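Local structure of glutamate tRNA ligase (Elizabethkingia meningoseptica, 6BRL) at residues V12-A17 with G44-R49; D35-K40 with D328-E333; I50-T55 with P89-E94; T224-G229 with D249-A254. The protein probably attaches glutamate to its cognate tRNA in an ATP-dependent reaction, as a class I glutamyl-tRNA synthetase, and holds the free amino acid in this structure. All coordinates share one frame; numbering follows the deposited sequence.

Contact 1: V12-A17 with G44-R49. With GLU (glutamic acid), chain B.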
# COMPACT_ATOMS: atom_id res chain seq x y z
N VAL A 12 -22.13 13.85 -0.50
CA VAL A 12 -21.29 12.84 -1.12
C VAL A 12 -21.02 11.72 -0.12
O VAL A 12 -20.66 11.98 1.03
CB VAL A 12 -19.96 13.47 -1.59
CG1 VAL A 12 -18.93 12.35 -1.88
CG2 VAL A 12 -20.20 14.28 -2.82
N ARG A 13 -21.18 10.46 -0.57
CA ARG A 13 -20.89 9.31 0.28
C ARG A 13 -20.18 8.24 -0.56
O ARG A 13 -20.69 7.84 -1.61
CB ARG A 13 -22.18 8.75 0.90
CG ARG A 13 -22.81 9.68 1.97
CD ARG A 13 -24.17 9.15 2.59
NE ARG A 13 -24.10 7.75 3.05
CZ ARG A 13 -23.61 7.37 4.24
NH1 ARG A 13 -23.10 8.27 5.06
NH2 ARG A 13 -23.57 6.08 4.58
N VAL A 14 -18.99 7.81 -0.11
CA VAL A 14 -18.20 6.79 -0.81
C VAL A 14 -17.91 5.65 0.17
O VAL A 14 -17.93 5.83 1.38
CB VAL A 14 -16.87 7.35 -1.37
CG1 VAL A 14 -17.13 8.56 -2.31
CG2 VAL A 14 -15.95 7.75 -0.25
N ARG A 15 -17.64 4.46 -0.37
CA ARG A 15 -17.31 3.31 0.48
C ARG A 15 -16.15 2.53 -0.11
O ARG A 15 -16.13 2.26 -1.31
CB ARG A 15 -18.51 2.36 0.68
CG ARG A 15 -18.88 1.43 -0.50
CD ARG A 15 -19.31 2.15 -1.81
NE ARG A 15 -19.78 1.17 -2.80
CZ ARG A 15 -18.96 0.40 -3.52
NH1 ARG A 15 -17.62 0.52 -3.38
NH2 ARG A 15 -19.46 -0.49 -4.38
N PHE A 16 -15.18 2.22 0.74
CA PHE A 16 -14.18 1.21 0.46
C PHE A 16 -14.79 -0.12 0.88
O PHE A 16 -15.25 -0.26 2.02
CB PHE A 16 -12.89 1.53 1.25
CG PHE A 16 -11.73 0.59 0.97
CD1 PHE A 16 -11.37 0.29 -0.33
CD2 PHE A 16 -11.00 0.06 2.00
CE1 PHE A 16 -10.29 -0.55 -0.62
CE2 PHE A 16 -9.90 -0.81 1.74
CZ PHE A 16 -9.56 -1.11 0.43
N ALA A 17 -14.91 -1.06 -0.06
CA ALA A 17 -15.67 -2.29 0.14
C ALA A 17 -14.81 -3.53 -0.13
O ALA A 17 -15.14 -4.35 -0.98
CB ALA A 17 -16.90 -2.30 -0.77
N GLY A 44 -17.98 15.10 2.61
CA GLY A 44 -18.84 13.95 2.71
C GLY A 44 -18.26 12.85 3.59
O GLY A 44 -17.31 13.08 4.35
N ASP A 45 -18.84 11.65 3.47
CA ASP A 45 -18.58 10.51 4.35
C ASP A 45 -17.83 9.39 3.64
O ASP A 45 -18.07 9.09 2.46
CB ASP A 45 -19.88 9.93 4.92
CG ASP A 45 -20.76 11.00 5.51
OD1 ASP A 45 -20.21 11.89 6.18
OD2 ASP A 45 -22.00 10.95 5.30
N PHE A 46 -16.98 8.73 4.42
CA PHE A 46 -16.06 7.69 3.97
C PHE A 46 -16.45 6.43 4.74
O PHE A 46 -16.25 6.35 5.95
CB PHE A 46 -14.59 8.10 4.24
CG PHE A 46 -13.58 6.98 3.98
CD1 PHE A 46 -13.67 6.19 2.85
CD2 PHE A 46 -12.54 6.73 4.87
CE1 PHE A 46 -12.76 5.17 2.61
CE2 PHE A 46 -11.61 5.71 4.64
CZ PHE A 46 -11.72 4.92 3.50
N ILE A 47 -17.03 5.46 4.05
CA ILE A 47 -17.62 4.29 4.69
C ILE A 47 -16.70 3.10 4.43
O ILE A 47 -16.16 2.99 3.33
CB ILE A 47 -19.03 4.02 4.14
CG1 ILE A 47 -20.02 5.06 4.65
CG2 ILE A 47 -19.48 2.60 4.50
CD1 ILE A 47 -20.11 6.32 3.83
N LEU A 48 -16.53 2.22 5.43
CA LEU A 48 -15.89 0.92 5.21
C LEU A 48 -16.99 -0.16 5.30
O LEU A 48 -17.65 -0.26 6.34
CB LEU A 48 -14.80 0.64 6.25
CG LEU A 48 -14.28 -0.80 6.20
CD1 LEU A 48 -13.57 -1.03 4.86
CD2 LEU A 48 -13.30 -1.09 7.33
N ARG A 49 -17.18 -0.93 4.23
CA ARG A 49 -18.12 -2.06 4.23
C ARG A 49 -17.33 -3.34 3.99
O ARG A 49 -16.55 -3.43 3.03
CB ARG A 49 -19.21 -1.89 3.15
CG ARG A 49 -20.29 -3.05 3.17
CD ARG A 49 -21.47 -2.78 2.19
NE ARG A 49 -21.08 -2.83 0.78
CZ ARG A 49 -21.38 -1.88 -0.12
NH1 ARG A 49 -22.12 -0.82 0.22
NH2 ARG A 49 -21.00 -2.02 -1.38
N GLU B . -15.81 -6.60 -2.69
CA GLU B . -15.34 -5.91 -3.90
C GLU B . -13.80 -5.92 -4.02
O GLU B . -13.21 -5.51 -5.04
CB GLU B . -15.88 -4.48 -3.93
CG GLU B . -15.91 -3.84 -5.31
CD GLU B . -16.69 -2.54 -5.31
OE1 GLU B . -17.85 -2.54 -5.82
OE2 GLU B . -16.13 -1.54 -4.76
OXT GLU B . -13.10 -6.35 -3.08
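Val-14 and its neighbours in strand 13-16 meet strand 45-48 chiefly through backbone hydrogen bonds. Val-14 N reaches Asp-45 O at 3.0 Å and 174°, and Val-14 O receives Ile-47 N. Val-12 O and Asp-45 N, Phe-16 N and Ile-47 O, and Phe-16 O and Arg-49 N complete the parallel register of a beta-alpha-beta unit in the Rossmann-type catalytic domain, with helix 26-41 as its crossover.

Among the charged groups, Arg-13 NH1 bridges to Asp-45 OD2 at 2.9 Å, on the anti side of that oxygen and somewhat out of the carboxylate plane, which is turned 67° from the guanidinium. The same oxygen also pairs with Lys-11. Ile-47 CD1 covers one guanidinium face, 3.5 Å from Arg-13 NH2, while Arg-13 NE is held by the carbonyl of Met-221.

Apolar contacts fill the opposite face of the pair: Val-14 CG2 lies at the edge of the Phe-46 ring, and Phe-46 CE1 touches Phe-16 CB at 3.9 Å.

Ligand contacts come from the C-terminal end of strand 13-16. Arg-15 bends at chi2 (-62°) and presents NH1 to ligand OE2 at 2.9 Å and NH2 to ligand OE1 at 3.0 Å; Ala-17 O accepts a hydrogen bond from the ligand N. Arg-49 NH2 sits over the Arg-15 guanidinium; Asp-218 pairs with both arginines, and Glu-51 OE2 with Arg-49 NE. This chemistry implies recognition of the glutamate side-chain carboxylate by a two-pronged guanidinium, whose rotation Asp-218, paired with NE, probably helps to fix.

Contact 2: D35-K40 with D328-E333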
# COMPACT_ATOMS: atom_id res chain seq x y z
N ASP A 35 -11.03 7.21 -2.35
CA ASP A 35 -12.32 7.31 -1.67
C ASP A 35 -12.26 8.41 -0.62
O ASP A 35 -13.06 9.35 -0.62
CB ASP A 35 -12.69 6.00 -0.95
CG ASP A 35 -13.26 4.94 -1.87
OD1 ASP A 35 -14.04 5.31 -2.78
OD2 ASP A 35 -12.97 3.74 -1.65
N TYR A 36 -11.30 8.29 0.29
CA TYR A 36 -11.16 9.22 1.40
C TYR A 36 -11.00 10.67 0.91
O TYR A 36 -11.69 11.57 1.38
CB TYR A 36 -9.96 8.79 2.24
CG TYR A 36 -9.67 9.66 3.43
CD1 TYR A 36 -10.44 9.56 4.58
CD2 TYR A 36 -8.61 10.57 3.41
CE1 TYR A 36 -10.17 10.35 5.68
CE2 TYR A 36 -8.33 11.36 4.52
CZ TYR A 36 -9.13 11.24 5.64
OH TYR A 36 -8.89 12.00 6.76
N LEU A 37 -10.08 10.89 -0.05
CA LEU A 37 -9.84 12.25 -0.57
C LEU A 37 -11.09 12.84 -1.21
O LEU A 37 -11.43 14.01 -1.00
CB LEU A 37 -8.71 12.23 -1.60
CG LEU A 37 -7.30 11.85 -1.07
CD1 LEU A 37 -6.25 12.01 -2.15
CD2 LEU A 37 -6.95 12.76 0.04
N PHE A 38 -11.75 12.06 -2.07
CA PHE A 38 -12.95 12.56 -2.72
C PHE A 38 -14.00 12.94 -1.69
O PHE A 38 -14.66 13.99 -1.80
CB PHE A 38 -13.52 11.51 -3.67
CG PHE A 38 -14.69 12.03 -4.49
CD1 PHE A 38 -14.48 12.97 -5.49
CD2 PHE A 38 -15.98 11.60 -4.24
CE1 PHE A 38 -15.54 13.44 -6.28
CE2 PHE A 38 -17.06 12.10 -5.01
CZ PHE A 38 -16.84 13.01 -6.02
N ALA A 39 -14.18 12.10 -0.67
CA ALA A 39 -15.20 12.36 0.33
C ALA A 39 -14.86 13.61 1.13
O ALA A 39 -15.70 14.51 1.30
CB ALA A 39 -15.36 11.15 1.25
N LYS A 40 -13.62 13.69 1.62
CA LYS A 40 -13.23 14.82 2.45
C LYS A 40 -13.19 16.10 1.64
O LYS A 40 -13.56 17.16 2.13
CB LYS A 40 -11.87 14.56 3.13
CG LYS A 40 -11.92 13.48 4.26
CD LYS A 40 -13.20 13.61 5.08
CE LYS A 40 -13.49 12.38 5.93
NZ LYS A 40 -14.94 12.26 6.30
N ASP A 328 -3.72 16.62 4.29
CA ASP A 328 -4.67 17.73 4.26
C ASP A 328 -4.57 18.53 2.97
O ASP A 328 -5.59 19.06 2.50
CB ASP A 328 -4.47 18.61 5.50
CG ASP A 328 -4.91 17.91 6.78
OD1 ASP A 328 -5.87 17.10 6.73
OD2 ASP A 328 -4.28 18.15 7.84
N GLU A 329 -3.38 18.65 2.36
CA GLU A 329 -3.30 19.40 1.10
C GLU A 329 -3.85 18.58 -0.05
O GLU A 329 -4.42 19.14 -1.00
CB GLU A 329 -1.86 19.84 0.81
CG GLU A 329 -1.27 20.66 1.94
CD GLU A 329 0.25 20.76 1.95
OE1 GLU A 329 0.97 19.89 1.38
OE2 GLU A 329 0.73 21.74 2.53
N MET A 330 -3.71 17.25 0.03
CA MET A 330 -4.37 16.41 -0.96
C MET A 330 -5.88 16.57 -0.89
O MET A 330 -6.55 16.66 -1.92
CB MET A 330 -3.99 14.93 -0.77
CG MET A 330 -2.51 14.66 -1.06
SD MET A 330 -2.12 12.90 -1.25
CE MET A 330 -1.84 12.41 0.43
N ILE A 331 -6.44 16.59 0.33
CA ILE A 331 -7.88 16.77 0.47
C ILE A 331 -8.33 18.05 -0.23
O ILE A 331 -9.32 18.06 -0.97
CB ILE A 331 -8.25 16.78 1.97
CG1 ILE A 331 -8.11 15.37 2.53
CG2 ILE A 331 -9.67 17.34 2.17
CD1 ILE A 331 -8.21 15.28 4.06
N LYS A 332 -7.58 19.14 -0.03
CA LYS A 332 -7.96 20.41 -0.63
C LYS A 332 -7.81 20.38 -2.15
O LYS A 332 -8.60 21.01 -2.85
CB LYS A 332 -7.12 21.55 0.01
N GLU A 333 -6.84 19.63 -2.67
CA GLU A 333 -6.44 19.66 -4.08
C GLU A 333 -7.12 18.58 -4.95
O GLU A 333 -7.23 18.75 -6.17
CB GLU A 333 -4.92 19.45 -4.13
CG GLU A 333 -4.19 20.20 -5.17
CD GLU A 333 -2.74 20.39 -4.82
OE1 GLU A 333 -2.41 20.48 -3.62
OE2 GLU A 333 -1.92 20.46 -5.75
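The backbones of helix 26-41 and helix 327-333 come closest where Leu-37 faces Ile-331, with CA atoms 5.0 Å apart. Over the two short segments the axes approach to 8.2 Å and are inclined at 63°. The example is one of helix-on-helix packing in the Rossmann-type catalytic domain: helix 26-41 is the crossover of the beta-alpha-beta unit that joins strand 13-16 to strand 45-48, and the short helix 327-333, far on in the sequence, lies against the side of it.

No hydrogen bond links the two segments, and the contact is built from hydrocarbon. Ile-331 carries most of it. Its CG1 meets Leu-37 CD2 at 3.8 Å, its CG2 meets Lys-40 CB at 3.7 Å, and its CD1 reaches Tyr-36 CE2 at 3.9 Å, so CG1, CG2 and CD1 spread over Leu-37, Lys-40 and Tyr-36, with Lys-40 CB near all three. CG1 stands anti to the carbonyl carbon (chi1 -72°), which sends the longer branch toward Tyr-36 and Lys-40.

Leu-37 sets its two methyls against Met-330 CB, and beyond that point the Met-330 side chain runs on to Ile-308 and Ala-312 of helix 304-312. Lys-40 lies alongside Ile-331 with its first carbons and then leads off; its NZ pairs with Asp-78 and with the carbonyl of Gly-44. A polar link stands just past the segment, where His-41 ND1 is hydrogen-bonded to the carbonyl of Ile-331. With CG opposite the carbonyl carbon (chi1 -71°), Lys-40 holds that atom over one face of the Tyr-36 ring, 3.8 Å above its plane.

Contact 3: I50-T55 with P89-E94; sequences IEDTDT and PYRQSE. With GLU (glutamic acid), chain B.
A loop of the glutamate pocket, after strand 45-48, is joined here to the loop before helix 96-107, through Ile-50 and its neighbours. A single backbone bridge starts the contact: Ile-50 N donates to Tyr-90 O at 2.9 Å, and Ile-50 O receives Gln-92 N at 3.0 Å.

Asp-52 then grips Ser-93 twice. Its CG sits between the backbone N and the carbonyl carbon (chi1 59°), which carries the carboxylate to Ser-93. OD1 takes Ser-93 N at 2.8 Å and OD2 takes Ser-93 OG at 2.6 Å, each on the syn side of its oxygen and about 30° out of the carboxylate plane. Glu-51 and Gln-92 stack instead, their carboxylate and amide planes 18° apart. A water bridges Gln-92 OE1 and Thr-53 OG1, at 2.8 Å from Gln-92 OE1.

The ligand amino group donates to Glu-51 OE1 at 2.9 Å, a pairing that suits an ammonium group and probably orients it. Asn-214 also holds Glu-51 OE1, Arg-49 pairs with Glu-51 OE2, and Asp-217 accepts from Gln-92 NE2. Helix 210-220 thus flanks both stacked side chains, and Arg-49, just beyond strand 45-48, ties Glu-51 back to the sheet.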
# COMPACT_ATOMS: atom_id res chain seq x y z
N ILE A 50 -17.48 -4.32 4.87
CA ILE A 50 -16.73 -5.57 4.75
C ILE A 50 -17.56 -6.55 3.93
O ILE A 50 -18.66 -6.93 4.34
CB ILE A 50 -16.38 -6.15 6.13
CG1 ILE A 50 -15.37 -5.26 6.83
CG2 ILE A 50 -15.73 -7.55 5.98
CD1 ILE A 50 -14.00 -5.26 6.16
N GLU A 51 -17.00 -7.01 2.80
CA GLU A 51 -17.79 -7.73 1.77
C GLU A 51 -17.51 -9.22 1.92
O GLU A 51 -16.73 -9.84 1.18
CB GLU A 51 -17.49 -7.18 0.39
CG GLU A 51 -18.08 -5.76 0.33
CD GLU A 51 -18.80 -5.39 -0.96
OE1 GLU A 51 -18.62 -6.05 -1.99
OE2 GLU A 51 -19.52 -4.39 -0.96
N ASP A 52 -18.12 -9.81 2.93
CA ASP A 52 -17.74 -11.15 3.36
C ASP A 52 -18.86 -12.15 3.06
O ASP A 52 -19.19 -12.99 3.90
CB ASP A 52 -17.38 -11.16 4.85
CG ASP A 52 -18.54 -10.68 5.75
OD1 ASP A 52 -19.45 -10.00 5.25
OD2 ASP A 52 -18.58 -10.99 6.95
N THR A 53 -19.49 -12.04 1.88
CA THR A 53 -20.58 -12.96 1.55
C THR A 53 -20.07 -14.34 1.12
O THR A 53 -20.83 -15.31 1.19
CB THR A 53 -21.47 -12.40 0.43
OG1 THR A 53 -20.68 -12.13 -0.73
CG2 THR A 53 -22.22 -11.12 0.86
N ASP A 54 -18.83 -14.45 0.66
CA ASP A 54 -18.27 -15.73 0.20
C ASP A 54 -17.45 -16.33 1.33
O ASP A 54 -16.25 -16.07 1.48
CB ASP A 54 -17.44 -15.54 -1.05
CG ASP A 54 -17.02 -16.87 -1.66
OD1 ASP A 54 -17.03 -17.90 -0.94
OD2 ASP A 54 -16.66 -16.89 -2.86
N THR A 55 -18.08 -17.22 2.10
CA THR A 55 -17.43 -17.72 3.30
C THR A 55 -16.21 -18.58 2.99
O THR A 55 -15.27 -18.63 3.79
CB THR A 55 -18.46 -18.49 4.14
OG1 THR A 55 -19.68 -17.75 4.16
CG2 THR A 55 -17.99 -18.67 5.57
N PRO A 89 -25.74 -3.15 10.10
CA PRO A 89 -24.38 -3.71 10.17
C PRO A 89 -23.56 -3.38 8.94
O PRO A 89 -24.14 -3.35 7.83
CB PRO A 89 -24.61 -5.23 10.23
CG PRO A 89 -26.11 -5.45 10.40
CD PRO A 89 -26.79 -4.18 9.93
N TYR A 90 -22.24 -3.17 9.10
CA TYR A 90 -21.37 -2.87 7.97
C TYR A 90 -20.61 -4.09 7.46
O TYR A 90 -19.75 -3.94 6.58
CB TYR A 90 -20.41 -1.72 8.33
CG TYR A 90 -21.13 -0.39 8.39
CD1 TYR A 90 -21.70 0.05 9.57
CD2 TYR A 90 -21.28 0.41 7.25
CE1 TYR A 90 -22.41 1.28 9.65
CE2 TYR A 90 -21.98 1.66 7.31
CZ TYR A 90 -22.54 2.07 8.51
OH TYR A 90 -23.23 3.26 8.63
N ARG A 91 -20.90 -5.28 7.97
CA ARG A 91 -20.46 -6.54 7.35
C ARG A 91 -21.64 -7.14 6.59
O ARG A 91 -22.72 -7.30 7.15
CB ARG A 91 -20.01 -7.55 8.41
CG ARG A 91 -18.91 -7.07 9.31
CD ARG A 91 -18.31 -8.27 10.11
NE ARG A 91 -17.23 -7.77 10.96
CZ ARG A 91 -17.39 -7.35 12.21
NH1 ARG A 91 -18.58 -7.42 12.80
NH2 ARG A 91 -16.36 -6.87 12.88
N GLN A 92 -21.41 -7.54 5.35
CA GLN A 92 -22.51 -8.07 4.56
C GLN A 92 -23.02 -9.41 5.09
O GLN A 92 -24.22 -9.72 4.95
CB GLN A 92 -22.07 -8.19 3.09
CG GLN A 92 -21.77 -6.80 2.42
CD GLN A 92 -21.52 -6.95 0.92
OE1 GLN A 92 -20.79 -7.85 0.52
NE2 GLN A 92 -22.13 -6.10 0.10
N SER A 93 -22.17 -10.20 5.75
CA SER A 93 -22.65 -11.43 6.35
C SER A 93 -23.74 -11.18 7.40
O SER A 93 -24.50 -12.10 7.72
CB SER A 93 -21.49 -12.22 7.00
OG SER A 93 -20.91 -11.45 8.04
N GLU A 94 -23.82 -9.97 7.94
CA GLU A 94 -24.79 -9.65 8.98
C GLU A 94 -26.06 -8.98 8.44
O GLU A 94 -26.90 -8.52 9.22
CB GLU A 94 -24.12 -8.78 10.05
CG GLU A 94 -22.91 -9.49 10.70
CD GLU A 94 -22.16 -8.62 11.68
OE1 GLU A 94 -22.63 -7.51 11.98
OE2 GLU A 94 -21.08 -9.04 12.15
N GLU B . -15.81 -6.60 -2.69
CA GLU B . -15.34 -5.91 -3.90
C GLU B . -13.80 -5.92 -4.02
O GLU B . -13.21 -5.51 -5.04
CB GLU B . -15.88 -4.48 -3.93
CG GLU B . -15.91 -3.84 -5.31
CD GLU B . -16.69 -2.54 -5.31
OE1 GLU B . -17.85 -2.54 -5.82
OE2 GLU B . -16.13 -1.54 -4.76
OXT GLU B . -13.10 -6.35 -3.08
O HOH W 1 -20.32 -9.53 -1.70

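Contact 4: T224-G229 with D249-A254. With GLU (glutamic acid), chain B.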
# COMPACT_ATOMS: atom_id res chain seq x y z
N THR A 224 -23.17 7.77 -3.19
CA THR A 224 -23.30 8.60 -4.40
C THR A 224 -22.23 8.33 -5.45
O THR A 224 -22.51 8.47 -6.64
CB THR A 224 -23.26 10.08 -4.04
OG1 THR A 224 -21.99 10.36 -3.44
CG2 THR A 224 -24.39 10.39 -3.05
N HIS A 225 -21.03 7.89 -5.06
CA HIS A 225 -19.94 7.66 -6.00
C HIS A 225 -19.24 6.35 -5.66
O HIS A 225 -18.74 6.19 -4.53
CB HIS A 225 -18.94 8.83 -5.97
CG HIS A 225 -19.52 10.15 -6.41
ND1 HIS A 225 -20.37 10.89 -5.61
CD2 HIS A 225 -19.36 10.87 -7.55
CE1 HIS A 225 -20.72 12.00 -6.24
NE2 HIS A 225 -20.13 12.00 -7.43
N VAL A 226 -19.18 5.44 -6.62
CA VAL A 226 -18.53 4.14 -6.48
C VAL A 226 -17.19 4.26 -7.19
O VAL A 226 -17.13 4.44 -8.41
CB VAL A 226 -19.37 3.01 -7.09
CG1 VAL A 226 -18.60 1.68 -7.09
CG2 VAL A 226 -20.75 2.87 -6.34
N ILE A 227 -16.10 4.18 -6.43
CA ILE A 227 -14.74 4.25 -6.98
C ILE A 227 -14.10 2.88 -6.76
O ILE A 227 -13.95 2.44 -5.61
CB ILE A 227 -13.92 5.36 -6.30
CG1 ILE A 227 -14.62 6.71 -6.45
CG2 ILE A 227 -12.42 5.38 -6.79
CD1 ILE A 227 -14.07 7.77 -5.49
N ARG A 228 -13.73 2.20 -7.84
CA ARG A 228 -13.16 0.86 -7.71
C ARG A 228 -12.24 0.59 -8.89
O ARG A 228 -12.13 1.41 -9.81
CB ARG A 228 -14.27 -0.19 -7.62
CG ARG A 228 -15.15 -0.18 -8.83
CD ARG A 228 -16.42 -0.99 -8.54
NE ARG A 228 -17.23 -1.13 -9.76
CZ ARG A 228 -18.50 -1.53 -9.74
NH1 ARG A 228 -19.09 -1.80 -8.57
NH2 ARG A 228 -19.18 -1.65 -10.88
N GLY A 229 -11.56 -0.56 -8.85
CA GLY A 229 -10.64 -0.92 -9.91
C GLY A 229 -11.33 -1.35 -11.20
O GLY A 229 -12.48 -1.85 -11.23
N ASP A 249 -32.14 4.59 -8.79
CA ASP A 249 -31.15 5.33 -9.57
C ASP A 249 -29.75 4.87 -9.17
O ASP A 249 -29.45 4.73 -7.98
CB ASP A 249 -31.30 6.83 -9.33
CG ASP A 249 -32.62 7.34 -9.84
OD1 ASP A 249 -33.02 6.90 -10.94
OD2 ASP A 249 -33.26 8.14 -9.14
N ALA A 250 -28.92 4.63 -10.16
CA ALA A 250 -27.55 4.17 -9.92
C ALA A 250 -26.66 5.34 -9.49
O ALA A 250 -26.92 6.49 -9.85
CB ALA A 250 -26.98 3.51 -11.17
N PRO A 251 -25.64 5.07 -8.66
CA PRO A 251 -24.65 6.10 -8.33
C PRO A 251 -23.78 6.41 -9.52
O PRO A 251 -23.91 5.76 -10.57
CB PRO A 251 -23.82 5.44 -7.22
CG PRO A 251 -23.96 3.99 -7.46
CD PRO A 251 -25.30 3.75 -8.07
N GLU A 252 -22.86 7.37 -9.37
CA GLU A 252 -21.82 7.59 -10.37
C GLU A 252 -20.70 6.57 -10.14
O GLU A 252 -20.55 6.06 -9.04
CB GLU A 252 -21.30 9.03 -10.28
CG GLU A 252 -22.41 10.06 -10.63
CD GLU A 252 -21.84 11.45 -10.75
OE1 GLU A 252 -20.93 11.64 -11.58
OE2 GLU A 252 -22.26 12.34 -9.98
N PHE A 253 -19.95 6.24 -11.21
CA PHE A 253 -18.86 5.27 -11.14
C PHE A 253 -17.56 5.90 -11.62
O PHE A 253 -17.56 6.73 -12.54
CB PHE A 253 -19.14 4.02 -12.00
CG PHE A 253 -20.32 3.20 -11.50
CD1 PHE A 253 -21.64 3.54 -11.85
CD2 PHE A 253 -20.11 2.10 -10.68
CE1 PHE A 253 -22.72 2.78 -11.38
CE2 PHE A 253 -21.16 1.34 -10.19
CZ PHE A 253 -22.48 1.67 -10.54
N ALA A 254 -16.44 5.47 -11.00
CA ALA A 254 -15.09 5.84 -11.45
C ALA A 254 -14.22 4.59 -11.38
O ALA A 254 -14.06 4.03 -10.30
CB ALA A 254 -14.48 6.93 -10.57
N GLU B . -15.81 -6.60 -2.69
CA GLU B . -15.34 -5.91 -3.90
C GLU B . -13.80 -5.92 -4.02
O GLU B . -13.21 -5.51 -5.04
CB GLU B . -15.88 -4.48 -3.93
CG GLU B . -15.91 -3.84 -5.31
CD GLU B . -16.69 -2.54 -5.31
OE1 GLU B . -17.85 -2.54 -5.82
OE2 GLU B . -16.13 -1.54 -4.76
OXT GLU B . -13.10 -6.35 -3.08
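Val-226 N donates to Glu-252 O at 2.8 Å and 175°, the shortest of the hydrogen bonds between the two segments. The same oxygen also lies 3.5 Å from His-225 CA in a CA-H...O contact. Further bonds run from Glu-252 N to Thr-224 O, from Ala-254 N to Val-226 O, and from Arg-228 N to Ala-254 O.

Strands 225-229 and 252-256 lie parallel, joined by helix 236-246 in a beta-alpha-beta unit of the Rossmann-type catalytic domain. On one face of the pair, His-225 runs beside Glu-252, with CD2 3.8 Å from Glu-252 CB, and farther along Ile-227 CG1 meets Ala-254 CB. Thr-224 OG1 anchors the imidazole at ND1, 2.8 Å away near the ring plane, and is shared with the backbone N of Arg-13, while the ring of Phe-38 packs on that of His-225.

Val-226 is wedged on the other face between two residues: its CG2 rests 3.6 Å from Pro-251 CG, and its CB 3.8 Å from Phe-253 CD2. Phe-253 lies over one face of the Arg-228 guanidinium, with CE2 3.7 Å from Arg-228 NH2 and the two planes 50° apart. The Arg-228 chain leaves CB with CG between the backbone N and the carbonyl carbon (chi1 60°) and then extends to the ligand, where NH1 donates to OE1 at 3.1 Å; His-239 ND1 is the hydrogen-bond partner of Arg-228 NH2.

In the fold
From the N terminus, contact 1 closes the first loop, bringing 44-49 beside 12-17. Contact 2 starts from the helix within that loop and ends at 328-333, so the two cross along the chain. Contacts 3 and 4 follow in series, both inside the long span of contact 2: one joins two loops beyond strand 45-48, the other closes the beta-alpha-beta unit of 224-254. Arg-13 O lies beside Thr-224 N, a probable hydrogen bond that ties the start of contact 4 to strand 13-16, and helix 26-41 packs against both. Contacts 1, 3 and 4 all reach the bound glutamate; contact 2 covers the far side of the crossover helix.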